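Long-range contacts in putative dienelactone hydrolase (Klebsiella pneumoniae subsp. pneumoniae MGH 78578, PDB 3F67), which probably hydrolyses ester or lactone bonds, as an alpha/beta-hydrolase of the dienelactone hydrolase family whose own substrate is not established: residues A[45-50]-A[215-220]; A[61-66]-A[105-110]; A[163-168]-A[196-201]. All blocks are in the same frame, centred on the assembly; numbering follows the deposited sequence.

Contact 1 of 3, residues A[45-50]-A[215-220]; sequences HEHIRD and NADYRA
At the rim of this alpha/beta-hydrolase fold, the first turn of helix 46-57 meets the loop between strand 202-207 and helix 224-238. His45 is the N-cap of the helix: with CG anti to its backbone N (chi1 -175°), the imidazole swings back so that ND1 accepts from His47 N at 3.0 Å, almost straight and close to the ring plane. Histidine suits this place because one edge can cap while a face remains for stacking. That face meets the Tyr218 ring in an offset stack, centroids 4.5 Å apart and planes at 19°, the phenol oxygen lying over the imidazole centre. Tyr218 carries its ring in the crowded position between backbone N and carbonyl carbon (chi1 74°), at the third position of the type I turn 216-219. Its opposite face lies against CG of Arg219, whose chain curls round until NH2 donates to Tyr218 OH, while the guanidinium forms a salt bridge with Glu40. His47, likewise anti, crosses Tyr218 at about a right angle and brings CB to 3.4 Å from Tyr218 CE2. Both of its ring nitrogens meet waters in the ring plane, so this buried imidazole is satisfied on two sides: NE2 through a water to Asn215 ND2, ND1 through another that donates to Asp50 OD2 and Asp217 OD1. Asp217 OD2 comes to the imidazole edge, 3.2 Å from His47 CE1, its carboxylate plane steep to the ring. Water and imidazole probably ease repulsion between Asp50 and Asp217. A third water donates to Asp50 OD2 at 2.7 Å and to Asp217 OD2 at 2.6 Å.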
ATOM      1  N   HIS A  45       7.407   5.985  -8.295  1.00 14.72           N
ATOM      2  CA  HIS A  45       8.001   5.662  -9.624  1.00 15.27           C
ATOM      3  C   HIS A  45       6.894   5.875 -10.662  1.00 14.75           C
ATOM      4  O   HIS A  45       5.715   5.913 -10.314  1.00 14.17           O
ATOM      5  CB  HIS A  45       8.367   4.176  -9.513  1.00 15.07           C
ATOM      6  CG  HIS A  45       9.105   3.603 -10.695  1.00 15.19           C
ATOM      7  ND1 HIS A  45       8.445   3.101 -11.800  1.00 16.13           N
ATOM      8  CD2 HIS A  45      10.423   3.422 -10.920  1.00 17.27           C
ATOM      9  CE1 HIS A  45       9.332   2.630 -12.663  1.00 17.03           C
ATOM     10  NE2 HIS A  45      10.546   2.827 -12.159  1.00 17.43           N
ATOM     11  N   GLU A  46       7.262   5.991 -11.947  1.00 13.80           N
ATOM     12  CA  GLU A  46       6.250   6.018 -13.015  1.00 13.92           C
ATOM     13  C   GLU A  46       5.202   4.910 -12.894  1.00 14.61           C
ATOM     14  O   GLU A  46       4.018   5.112 -13.210  1.00 14.59           O
ATOM     15  CB  GLU A  46       6.963   5.887 -14.368  1.00 15.07           C
ATOM     16  CG  GLU A  46       6.007   5.782 -15.534  1.00 16.75           C
ATOM     17  CD  GLU A  46       5.072   7.017 -15.680  1.00 19.86           C
ATOM     18  OE1 GLU A  46       5.390   8.130 -15.170  1.00 18.27           O
ATOM     19  OE2 GLU A  46       4.010   6.855 -16.310  1.00 18.91           O
ATOM     20  N   HIS A  47       5.643   3.721 -12.487  1.00 14.08           N
ATOM     21  CA  HIS A  47       4.718   2.568 -12.361  1.00 14.85           C
ATOM     22  C   HIS A  47       3.642   2.915 -11.293  1.00 14.71           C
ATOM     23  O   HIS A  47       2.472   2.619 -11.493  1.00 14.75           O
ATOM     24  CB  HIS A  47       5.480   1.320 -11.943  1.00 14.39           C
ATOM     25  CG  HIS A  47       4.596   0.161 -11.583  1.00 16.35           C
ATOM     26  ND1 HIS A  47       3.673  -0.365 -12.463  1.00 17.89           N
ATOM     27  CD2 HIS A  47       4.478  -0.561 -10.440  1.00 17.22           C
ATOM     28  CE1 HIS A  47       3.028  -1.359 -11.884  1.00 16.47           C
ATOM     29  NE2 HIS A  47       3.502  -1.509 -10.661  1.00 15.56           N
ATOM     30  N   ILE A  48       4.052   3.520 -10.177  1.00 14.15           N
ATOM     31  CA  ILE A  48       3.074   3.845  -9.114  1.00 13.79           C
ATOM     32  C   ILE A  48       2.080   4.914  -9.624  1.00 14.45           C
ATOM     33  O   ILE A  48       0.855   4.850  -9.337  1.00 14.16           O
ATOM     34  CB  ILE A  48       3.789   4.295  -7.801  1.00 14.64           C
ATOM     35  CG1 ILE A  48       4.739   3.175  -7.295  1.00 15.54           C
ATOM     36  CG2 ILE A  48       2.759   4.731  -6.735  1.00 16.76           C
ATOM     37  CD1 ILE A  48       4.009   1.838  -6.936  1.00 18.60           C
ATOM     38  N   ARG A  49       2.591   5.884 -10.375  0.60 13.56           N
ATOM     39  CA  ARG A  49       1.729   6.906 -11.001  0.60 13.80           C
ATOM     40  C   ARG A  49       0.719   6.280 -11.970  0.60 14.01           C
ATOM     41  O   ARG A  49      -0.462   6.658 -11.983  0.60 14.62           O
ATOM     42  CB  ARG A  49       2.593   7.995 -11.670  0.60 13.90           C
ATOM     43  CG  ARG A  49       3.581   8.665 -10.683  0.60 15.56           C
ATOM     44  CD  ARG A  49       4.662   9.451 -11.443  0.60 20.10           C
ATOM     45  NE  ARG A  49       4.151  10.607 -12.183  0.60 20.86           N
ATOM     46  CZ  ARG A  49       4.378  11.883 -11.849  0.60 22.25           C
ATOM     47  NH1 ARG A  49       3.898  12.865 -12.602  0.60 18.76           N
ATOM     48  NH2 ARG A  49       5.093  12.189 -10.776  0.60 22.20           N
ATOM     49  N   ASP A  50       1.170   5.302 -12.759  1.00 14.17           N
ATOM     50  CA  ASP A  50       0.285   4.504 -13.650  1.00 14.41           C
ATOM     51  C   ASP A  50      -0.821   3.807 -12.827  1.00 14.52           C
ATOM     52  O   ASP A  50      -2.000   3.858 -13.203  1.00 15.21           O
ATOM     53  CB  ASP A  50       1.150   3.473 -14.406  1.00 15.33           C
ATOM     54  CG  ASP A  50       0.401   2.678 -15.463  1.00 18.42           C
ATOM     55  OD1 ASP A  50      -0.661   3.116 -15.953  1.00 20.56           O
ATOM     56  OD2 ASP A  50       0.950   1.607 -15.841  1.00 20.18           O
ATOM     57  N   ASN A 215       2.773  -7.885  -9.917  1.00 14.72           N
ATOM     58  CA  ASN A 215       2.019  -6.846 -10.578  1.00 14.51           C
ATOM     59  C   ASN A 215       2.869  -5.774 -11.252  1.00 15.79           C
ATOM     60  O   ASN A 215       2.330  -4.862 -11.891  1.00 16.22           O
ATOM     61  CB  ASN A 215       1.101  -6.189  -9.532  1.00 13.04           C
ATOM     62  CG  ASN A 215       0.012  -5.350 -10.163  1.00 13.11           C
ATOM     63  OD1 ASN A 215      -0.782  -5.842 -10.989  1.00 14.53           O
ATOM     64  ND2 ASN A 215      -0.032  -4.058  -9.798  1.00 14.53           N
ATOM     65  N   ALA A 216       4.203  -5.883 -11.141  1.00 16.53           N
ATOM     66  CA  ALA A 216       5.073  -4.803 -11.670  1.00 17.55           C
ATOM     67  C   ALA A 216       5.290  -5.011 -13.162  1.00 17.39           C
ATOM     68  O   ALA A 216       6.248  -5.696 -13.603  1.00 17.43           O
ATOM     69  CB  ALA A 216       6.406  -4.756 -10.918  1.00 17.62           C
ATOM     70  N   ASP A 217       4.385  -4.446 -13.949  1.00 16.97           N
ATOM     71  CA  ASP A 217       4.287  -4.776 -15.371  1.00 17.47           C
ATOM     72  C   ASP A 217       5.514  -4.340 -16.161  1.00 17.76           C
ATOM     73  O   ASP A 217       5.708  -4.803 -17.280  1.00 17.89           O
ATOM     74  CB  ASP A 217       2.981  -4.197 -15.967  1.00 17.28           C
ATOM     75  CG  ASP A 217       2.781  -2.742 -15.609  1.00 18.38           C
ATOM     76  OD1 ASP A 217       3.461  -1.897 -16.219  1.00 19.36           O
ATOM     77  OD2 ASP A 217       1.957  -2.434 -14.701  1.00 17.23           O
ATOM     78  N   TYR A 218       6.344  -3.467 -15.576  1.00 17.97           N
ATOM     79  CA  TYR A 218       7.560  -3.007 -16.263  1.00 19.38           C
ATOM     80  C   TYR A 218       8.797  -3.882 -15.950  1.00 19.69           C
ATOM     81  O   TYR A 218       9.904  -3.637 -16.486  1.00 21.09           O
ATOM     82  CB  TYR A 218       7.820  -1.525 -15.934  1.00 17.99           C
ATOM     83  CG  TYR A 218       8.336  -1.282 -14.542  1.00 17.10           C
ATOM     84  CD1 TYR A 218       9.723  -1.136 -14.290  1.00 14.77           C
ATOM     85  CD2 TYR A 218       7.454  -1.217 -13.456  1.00 16.03           C
ATOM     86  CE1 TYR A 218      10.193  -0.918 -12.976  1.00 13.58           C
ATOM     87  CE2 TYR A 218       7.906  -0.985 -12.168  1.00 16.15           C
ATOM     88  CZ  TYR A 218       9.275  -0.821 -11.932  1.00 15.85           C
ATOM     89  OH  TYR A 218       9.739  -0.593 -10.669  1.00 19.42           O
ATOM     90  N   ARG A 219       8.637  -4.885 -15.090  1.00 19.33           N
ATOM     91  CA  ARG A 219       9.780  -5.658 -14.576  1.00 19.65           C
ATOM     92  C   ARG A 219       9.605  -7.102 -14.979  1.00 19.62           C
ATOM     93  O   ARG A 219       8.485  -7.544 -15.259  1.00 19.35           O
ATOM     94  CB  ARG A 219       9.899  -5.612 -13.040  1.00 20.61           C
ATOM     95  CG  ARG A 219       9.953  -4.257 -12.407  1.00 20.34           C
ATOM     96  CD  ARG A 219      10.908  -4.168 -11.217  1.00 20.75           C
ATOM     97  NE  ARG A 219      10.455  -4.745  -9.924  1.00 21.21           N
ATOM     98  CZ  ARG A 219       9.616  -4.174  -9.044  1.00 24.65           C
ATOM     99  NH1 ARG A 219       9.331  -4.822  -7.922  1.00 23.72           N
ATOM    100  NH2 ARG A 219       9.019  -2.985  -9.251  1.00 18.24           N
ATOM    101  N   ALA A 220      10.701  -7.861 -14.949  1.00 19.09           N
ATOM    102  CA  ALA A 220      10.670  -9.271 -15.345  1.00 18.70           C
ATOM    103  C   ALA A 220       9.852 -10.168 -14.415  1.00 18.77           C
ATOM    104  O   ALA A 220       9.453 -11.252 -14.832  1.00 18.44           O
ATOM    105  CB  ALA A 220      12.076  -9.818 -15.491  1.00 19.13           C
TER
HETATM  106  O   HOH W   1       3.311   0.593 -15.209  1.00 16.41           O
HETATM  107  O   HOH W   2       2.660  -3.098  -8.648  1.00 20.73           O
HETATM  108  O   HOH W   3      -0.010  -0.713 -14.975  1.00 25.78           O

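Contact 2 of 3, residues A[61-66]-A[105-110]; sequences LAIAPE and SWAARH. With ACY (acetic acid), chain E.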
ATOM      1  N   LEU A  61     -10.393   8.468  -6.065  1.00 14.70           N
ATOM      2  CA  LEU A  61      -9.333   9.496  -5.859  1.00 14.09           C
ATOM      3  C   LEU A  61      -8.147   8.717  -5.309  1.00 14.04           C
ATOM      4  O   LEU A  61      -8.143   8.299  -4.132  1.00 14.07           O
ATOM      5  CB  LEU A  61      -9.790  10.586  -4.867  1.00 13.64           C
ATOM      6  CG  LEU A  61      -8.680  11.513  -4.285  1.00 13.65           C
ATOM      7  CD1 LEU A  61      -7.917  12.177  -5.435  1.00 14.06           C
ATOM      8  CD2 LEU A  61      -9.364  12.582  -3.365  1.00 14.70           C
ATOM      9  N   ALA A  62      -7.146   8.495  -6.153  1.00 13.20           N
ATOM     10  CA  ALA A  62      -5.998   7.676  -5.756  1.00 13.10           C
ATOM     11  C   ALA A  62      -4.820   8.590  -5.506  1.00 13.43           C
ATOM     12  O   ALA A  62      -4.512   9.475  -6.340  1.00 14.31           O
ATOM     13  CB  ALA A  62      -5.633   6.692  -6.911  1.00 13.33           C
ATOM     14  N   ILE A  63      -4.166   8.393  -4.384  1.00 13.10           N
ATOM     15  CA  ILE A  63      -3.086   9.353  -3.947  1.00 13.68           C
ATOM     16  C   ILE A  63      -1.864   8.560  -3.530  1.00 14.67           C
ATOM     17  O   ILE A  63      -1.983   7.678  -2.679  1.00 14.01           O
ATOM     18  CB  ILE A  63      -3.549  10.223  -2.735  1.00 13.19           C
ATOM     19  CG1 ILE A  63      -4.810  11.017  -3.108  1.00 13.83           C
ATOM     20  CG2 ILE A  63      -2.417  11.213  -2.337  1.00 13.89           C
ATOM     21  CD1 ILE A  63      -5.617  11.456  -1.843  1.00 17.32           C
ATOM     22  N   ALA A  64      -0.698   8.839  -4.146  1.00 13.27           N
ATOM     23  CA  ALA A  64       0.540   8.138  -3.779  1.00 14.66           C
ATOM     24  C   ALA A  64       1.517   9.177  -3.187  1.00 13.88           C
ATOM     25  O   ALA A  64       2.101   9.970  -3.938  1.00 14.20           O
ATOM     26  CB  ALA A  64       1.190   7.525  -5.020  1.00 14.07           C
ATOM     27  N   PRO A  65       1.741   9.122  -1.870  1.00 14.26           N
ATOM     28  CA  PRO A  65       2.719  10.035  -1.227  1.00 13.44           C
ATOM     29  C   PRO A  65       4.177   9.546  -1.359  1.00 13.77           C
ATOM     30  O   PRO A  65       4.446   8.335  -1.341  1.00 14.41           O
ATOM     31  CB  PRO A  65       2.286  10.007   0.251  1.00 13.85           C
ATOM     32  CG  PRO A  65       1.728   8.602   0.449  1.00 13.17           C
ATOM     33  CD  PRO A  65       0.983   8.319  -0.876  1.00 14.35           C
ATOM     34  N   GLU A  66       5.076  10.514  -1.446  0.50 14.23           N
ATOM     35  CA  GLU A  66       6.503  10.294  -1.471  0.50 14.90           C
ATOM     36  C   GLU A  66       6.959  10.093  -0.022  0.50 14.64           C
ATOM     37  O   GLU A  66       7.497  11.023   0.610  0.50 14.94           O
ATOM     38  CB  GLU A  66       7.166  11.538  -2.064  0.50 14.40           C
ATOM     39  CG  GLU A  66       8.546  11.263  -2.663  0.50 19.33           C
ATOM     40  CD  GLU A  66       8.481  10.293  -3.824  0.50 25.53           C
ATOM     41  OE1 GLU A  66       8.458   9.069  -3.565  0.50 25.67           O
ATOM     42  OE2 GLU A  66       8.465  10.756  -4.996  0.50 29.04           O
ATOM     43  N   SER A 105      -6.247  13.101   5.708  0.50 14.21           N
ATOM     44  CA  SER A 105      -6.764  14.417   6.136  0.50 13.14           C
ATOM     45  C   SER A 105      -6.850  15.377   4.960  0.50 13.53           C
ATOM     46  O   SER A 105      -7.853  16.086   4.773  0.50 13.21           O
ATOM     47  CB  SER A 105      -5.899  15.007   7.253  0.50 13.56           C
ATOM     48  OG  SER A 105      -6.112  14.292   8.457  0.50 11.63           O
ATOM     49  N   TRP A 106      -5.795  15.390   4.153  1.00 12.88           N
ATOM     50  CA  TRP A 106      -5.742  16.276   2.969  1.00 13.65           C
ATOM     51  C   TRP A 106      -6.833  15.823   1.999  1.00 12.73           C
ATOM     52  O   TRP A 106      -7.534  16.643   1.447  1.00 12.56           O
ATOM     53  CB  TRP A 106      -4.359  16.205   2.307  1.00 14.30           C
ATOM     54  CG  TRP A 106      -4.242  16.963   0.971  1.00 14.69           C
ATOM     55  CD1 TRP A 106      -3.846  18.266   0.789  1.00 14.06           C
ATOM     56  CD2 TRP A 106      -4.514  16.442  -0.335  1.00 14.94           C
ATOM     57  NE1 TRP A 106      -3.863  18.592  -0.567  1.00 13.43           N
ATOM     58  CE2 TRP A 106      -4.265  17.487  -1.267  1.00 14.40           C
ATOM     59  CE3 TRP A 106      -4.941  15.183  -0.814  1.00 13.86           C
ATOM     60  CZ2 TRP A 106      -4.427  17.321  -2.636  1.00 16.88           C
ATOM     61  CZ3 TRP A 106      -5.128  15.030  -2.193  1.00 15.42           C
ATOM     62  CH2 TRP A 106      -4.846  16.100  -3.084  1.00 16.53           C
ATOM     63  N   ALA A 107      -6.981  14.514   1.825  1.00 12.75           N
ATOM     64  CA  ALA A 107      -7.919  13.988   0.821  1.00 12.54           C
ATOM     65  C   ALA A 107      -9.349  14.443   1.100  1.00 12.22           C
ATOM     66  O   ALA A 107     -10.093  14.795   0.178  1.00 12.88           O
ATOM     67  CB  ALA A 107      -7.819  12.440   0.762  1.00 13.19           C
ATOM     68  N   ALA A 108      -9.743  14.470   2.371  1.00 11.43           N
ATOM     69  CA  ALA A 108     -11.111  14.863   2.732  1.00 12.57           C
ATOM     70  C   ALA A 108     -11.448  16.335   2.419  1.00 11.38           C
ATOM     71  O   ALA A 108     -12.607  16.675   2.340  1.00 10.96           O
ATOM     72  CB  ALA A 108     -11.367  14.567   4.230  1.00 12.87           C
ATOM     73  N   ARG A 109     -10.411  17.193   2.241  1.00 10.18           N
ATOM     74  CA  ARG A 109     -10.609  18.602   1.872  1.00 10.20           C
ATOM     75  C   ARG A 109     -10.304  18.858   0.396  1.00 10.33           C
ATOM     76  O   ARG A 109     -10.387  19.992  -0.045  1.00 11.14           O
ATOM     77  CB  ARG A 109      -9.737  19.516   2.747  1.00  9.35           C
ATOM     78  CG  ARG A 109     -10.406  19.840   4.123  1.00 11.95           C
ATOM     79  CD  ARG A 109      -9.686  20.908   4.952  1.00  9.69           C
ATOM     80  NE  ARG A 109      -8.404  20.344   5.372  1.00 13.65           N
ATOM     81  CZ  ARG A 109      -8.234  19.683   6.511  1.00 16.65           C
ATOM     82  NH1 ARG A 109      -7.046  19.192   6.821  1.00 17.94           N
ATOM     83  NH2 ARG A 109      -9.245  19.542   7.364  1.00 15.00           N
ATOM     84  N   HIS A 110      -9.934  17.794  -0.338  1.00 10.14           N
ATOM     85  CA  HIS A 110      -9.545  17.925  -1.765  1.00 11.07           C
ATOM     86  C   HIS A 110     -10.211  16.921  -2.700  1.00 12.24           C
ATOM     87  O   HIS A 110      -9.637  16.541  -3.754  1.00 14.04           O
ATOM     88  CB  HIS A 110      -8.014  17.892  -1.914  1.00 11.34           C
ATOM     89  CG  HIS A 110      -7.342  18.994  -1.139  1.00 12.49           C
ATOM     90  ND1 HIS A 110      -7.008  20.220  -1.687  1.00 13.29           N
ATOM     91  CD2 HIS A 110      -6.990  19.050   0.167  1.00  7.99           C
ATOM     92  CE1 HIS A 110      -6.453  20.973  -0.751  1.00  8.07           C
ATOM     93  NE2 HIS A 110      -6.448  20.294   0.382  1.00 13.51           N
TER
HETATM   94  C   ACY E 242      -7.688  17.114   9.910  1.00 44.35           C
HETATM   95  O   ACY E 242      -6.738  17.960   9.847  1.00 45.40           O
HETATM   96  OXT ACY E 242      -8.733  17.219   9.259  1.00 43.33           O
HETATM   97  CH3 ACY E 242      -7.564  15.899  10.783  1.00 43.32           C
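Strand 61-65 packs against the last turn of helix 93-108, Leu61 and Ala107 forming the nearest backbone pair with their CA atoms 8.2 Å apart. Alternation along the strand sends Leu61 and Ile63 toward the helix, while Ala62 and Ala64 face the other side of the sheet. Ile63 makes the closest approach. Its CG1 stands anti to the carbonyl carbon (chi1 -59°) and the chain continues extended (chi2 158°), so that CD1 reaches a notch between two helix residues, 3.6 Å from Ala107 CB and 3.6 Å from Trp106 CZ3. The methyl meets the indole at the edge of its six-membered ring, near the ring plane, and the two side chains cross obliquely. Trp106, with CG anti to its backbone N (chi1 173°), thus turns a rim rather than a face to the strand. Alanine suits position 107 because its single methyl lets the helix come close to a branched side chain. Leu61, anti as well, extends CD2 along the helix end, 4.4 Å from Ala107 CB and 4.0 Å from His110 O, a carbonyl that accepts from Arg24. On the outer side, Arg109 holds an acetic acid molecule, probably from the crystallisation liquor, with NH2 donating to OXT at 3.0 Å and NH1 to O. The strand lies between 16-25 and 32-38 in the sheet. Trp106 continues onto Thr9, Ile11 and Pro12 of strand 4-13, whereas Ala62 and Ala64 pack on Cys52 of helix 46-57 across the sheet, making the alpha-beta-alpha layering plain.

Contact 3 of 3, residues A[163-168]-A[196-201]; sequences DIAVDL and RAANAT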
ATOM      1  N   ASP A 163       2.324  -9.355  14.325  1.00 16.88           N
ATOM      2  CA  ASP A 163       2.154  -8.746  15.695  1.00 18.29           C
ATOM      3  C   ASP A 163       0.888  -7.906  15.864  1.00 19.57           C
ATOM      4  O   ASP A 163       0.407  -7.687  16.993  1.00 18.59           O
ATOM      5  CB  ASP A 163       3.354  -7.837  16.019  1.00 18.31           C
ATOM      6  CG  ASP A 163       4.641  -8.566  16.003  1.00 20.80           C
ATOM      7  OD1 ASP A 163       4.756  -9.625  16.693  1.00 23.26           O
ATOM      8  OD2 ASP A 163       5.560  -8.130  15.294  1.00 23.03           O
ATOM      9  N   ILE A 164       0.368  -7.391  14.742  1.00 19.23           N
ATOM     10  CA  ILE A 164      -0.737  -6.429  14.815  1.00 20.31           C
ATOM     11  C   ILE A 164      -2.043  -6.987  14.347  1.00 20.19           C
ATOM     12  O   ILE A 164      -3.050  -6.297  14.388  1.00 19.00           O
ATOM     13  CB  ILE A 164      -0.402  -5.082  14.105  1.00 20.04           C
ATOM     14  CG1 ILE A 164       0.107  -5.267  12.666  1.00 20.89           C
ATOM     15  CG2 ILE A 164       0.692  -4.402  14.886  1.00 22.70           C
ATOM     16  CD1 ILE A 164      -0.941  -5.676  11.638  1.00 18.23           C
ATOM     17  N   ALA A 165      -2.038  -8.266  13.943  1.00 21.02           N
ATOM     18  CA  ALA A 165      -3.261  -8.910  13.474  1.00 22.04           C
ATOM     19  C   ALA A 165      -4.356  -8.687  14.528  1.00 22.17           C
ATOM     20  O   ALA A 165      -5.527  -8.416  14.256  1.00 21.99           O
ATOM     21  CB  ALA A 165      -3.015 -10.432  13.201  1.00 22.15           C
ATOM     22  N   VAL A 166      -3.936  -8.761  15.781  1.00 24.05           N
ATOM     23  CA  VAL A 166      -4.813  -8.526  16.874  1.00 22.90           C
ATOM     24  C   VAL A 166      -5.534  -7.156  16.911  1.00 23.44           C
ATOM     25  O   VAL A 166      -6.619  -7.052  17.477  1.00 23.94           O
ATOM     26  CB  VAL A 166      -4.036  -8.818  18.232  1.00 24.29           C
ATOM     27  CG1 VAL A 166      -2.683  -8.077  18.276  1.00 22.57           C
ATOM     28  CG2 VAL A 166      -4.920  -8.515  19.427  1.00 25.27           C
ATOM     29  N   ASP A 167      -4.944  -6.123  16.292  1.00 22.57           N
ATOM     30  CA  ASP A 167      -5.431  -4.718  16.350  1.00 22.13           C
ATOM     31  C   ASP A 167      -6.055  -4.270  15.000  1.00 20.92           C
ATOM     32  O   ASP A 167      -6.461  -3.132  14.848  1.00 19.86           O
ATOM     33  CB  ASP A 167      -4.267  -3.757  16.687  1.00 22.29           C
ATOM     34  CG  ASP A 167      -3.717  -3.966  18.097  1.00 26.36           C
ATOM     35  OD1 ASP A 167      -4.467  -4.386  18.994  1.00 29.38           O
ATOM     36  OD2 ASP A 167      -2.525  -3.711  18.306  1.00 30.75           O
ATOM     37  N   LEU A 168      -6.159  -5.189  14.049  1.00 19.50           N
ATOM     38  CA  LEU A 168      -6.771  -4.850  12.745  1.00 19.87           C
ATOM     39  C   LEU A 168      -8.200  -4.263  12.872  1.00 20.78           C
ATOM     40  O   LEU A 168      -9.051  -4.794  13.624  1.00 21.64           O
ATOM     41  CB  LEU A 168      -6.735  -6.066  11.807  1.00 19.27           C
ATOM     42  CG  LEU A 168      -5.359  -6.427  11.274  1.00 18.49           C
ATOM     43  CD1 LEU A 168      -5.402  -7.823  10.615  1.00 18.15           C
ATOM     44  CD2 LEU A 168      -4.747  -5.318  10.297  1.00 15.21           C
ATOM     45  N   ARG A 196      -6.450 -15.896  12.502  1.00 17.80           N
ATOM     46  CA  ARG A 196      -7.452 -16.731  13.135  1.00 19.62           C
ATOM     47  C   ARG A 196      -7.547 -16.484  14.639  1.00 19.47           C
ATOM     48  O   ARG A 196      -8.661 -16.403  15.176  1.00 18.73           O
ATOM     49  CB  ARG A 196      -7.165 -18.210  12.874  1.00 20.14           C
ATOM     50  CG  ARG A 196      -7.387 -18.628  11.441  1.00 24.91           C
ATOM     51  CD  ARG A 196      -7.414 -20.167  11.310  1.00 30.32           C
ATOM     52  NE  ARG A 196      -6.088 -20.756  11.545  1.00 32.96           N
ATOM     53  CZ  ARG A 196      -5.212 -21.026  10.577  1.00 31.99           C
ATOM     54  NH1 ARG A 196      -5.516 -20.762   9.312  1.00 31.95           N
ATOM     55  NH2 ARG A 196      -4.033 -21.551  10.871  1.00 32.37           N
ATOM     56  N   ALA A 197      -6.393 -16.345  15.313  1.00 18.83           N
ATOM     57  CA  ALA A 197      -6.379 -16.132  16.765  1.00 19.80           C
ATOM     58  C   ALA A 197      -7.055 -14.798  17.097  1.00 20.31           C
ATOM     59  O   ALA A 197      -7.674 -14.645  18.159  1.00 20.11           O
ATOM     60  CB  ALA A 197      -4.957 -16.111  17.291  1.00 20.04           C
ATOM     61  N   ALA A 198      -6.883 -13.840  16.194  1.00 19.83           N
ATOM     62  CA  ALA A 198      -7.455 -12.503  16.325  1.00 20.38           C
ATOM     63  C   ALA A 198      -8.937 -12.404  15.914  1.00 20.40           C
ATOM     64  O   ALA A 198      -9.565 -11.351  16.159  1.00 20.55           O
ATOM     65  CB  ALA A 198      -6.626 -11.516  15.491  1.00 20.12           C
ATOM     66  N   ASN A 199      -9.489 -13.494  15.367  0.50 20.10           N
ATOM     67  CA  ASN A 199     -10.733 -13.498  14.551  0.50 20.48           C
ATOM     68  C   ASN A 199     -10.876 -12.216  13.731  0.50 20.38           C
ATOM     69  O   ASN A 199     -11.857 -11.467  13.872  0.50 20.40           O
ATOM     70  CB  ASN A 199     -12.004 -13.807  15.364  0.50 21.57           C
ATOM     71  CG  ASN A 199     -12.875 -14.910  14.712  0.50 23.23           C
ATOM     72  OD1 ASN A 199     -13.379 -14.760  13.598  0.50 25.52           O
ATOM     73  ND2 ASN A 199     -13.037 -16.022  15.417  0.50 26.60           N
ATOM     74  N   ALA A 200      -9.867 -11.978  12.896  1.00 19.16           N
ATOM     75  CA  ALA A 200      -9.817 -10.820  12.011  1.00 18.98           C
ATOM     76  C   ALA A 200     -10.607 -11.152  10.738  1.00 18.79           C
ATOM     77  O   ALA A 200     -10.737 -12.333  10.374  1.00 20.03           O
ATOM     78  CB  ALA A 200      -8.362 -10.470  11.695  1.00 18.87           C
ATOM     79  N   THR A 201     -11.184 -10.135  10.090  1.00 18.16           N
ATOM     80  CA  THR A 201     -11.730 -10.322   8.737  1.00 17.99           C
ATOM     81  C   THR A 201     -10.597 -10.087   7.745  1.00 17.38           C
ATOM     82  O   THR A 201     -10.159  -8.949   7.559  1.00 16.78           O
ATOM     83  CB  THR A 201     -12.867  -9.317   8.486  1.00 19.01           C
ATOM     84  OG1 THR A 201     -13.928  -9.623   9.397  1.00 22.60           O
ATOM     85  CG2 THR A 201     -13.399  -9.427   7.031  1.00 20.76           C
TER
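Asp163 and Ile164 lie on the short helix 161-164, and Asp163 forms a salt bridge with Lys153. Ile164 packs on Leu131 of helix 124-133, but its carbonyl accepts from Asp167 N at 2.7 Å and keeps the chain coiled. Ala165 makes the first contact: its carbonyl O lies 3.5 Å from Ala198 CB, and the two methyls are 4.4 Å apart. Val166 follows, offering its CA at 3.8 Å to the same methyl; the backbones are closest here, 4.8 Å between CA atoms, a spacing that suits the small side chain of Ala198. Beyond Asp167, which points away, Leu168 turns toward the other segment. Its CG lies anti to the carbonyl carbon (chi1 -72°), and CD1 meets Ala200 CB at 4.1 Å. Between the two alanines, Asn199 takes positive phi (33°) in a Schellman motif that ends helix 185-197; asparagine accepts this conformation more readily than most residues with a side chain. The reversal leaves Ala198 and Ala200 both pointing at segment 163-168. Leu168 also packs on Leu195 of helix 185-197 and on Trp130 and Ala133 of helix 124-133, while Thr201 leads into strand 202-207 at the edge of the sheet.

From the N terminus, the chain completes strands 4-13, 16-25 and 32-38 before residues 45-50 open contact 1, whose partner comes 165 residues later. Within that long loop, contact 2 closes first, joining strand 61-65 to the end of helix 93-108. Contact 3 opens only afterwards, bringing the end of helix 161-164 to the end of helix 185-197, so contacts 2 and 3 follow in series and none cross. Contacts 1 and 2 touch where Ile48 CG2 packs on Ala64 CB, helix against strand. Contact 3 lies across the chain's centre from contact 1, about 31 Å between centres, near the far edge strand 202-207.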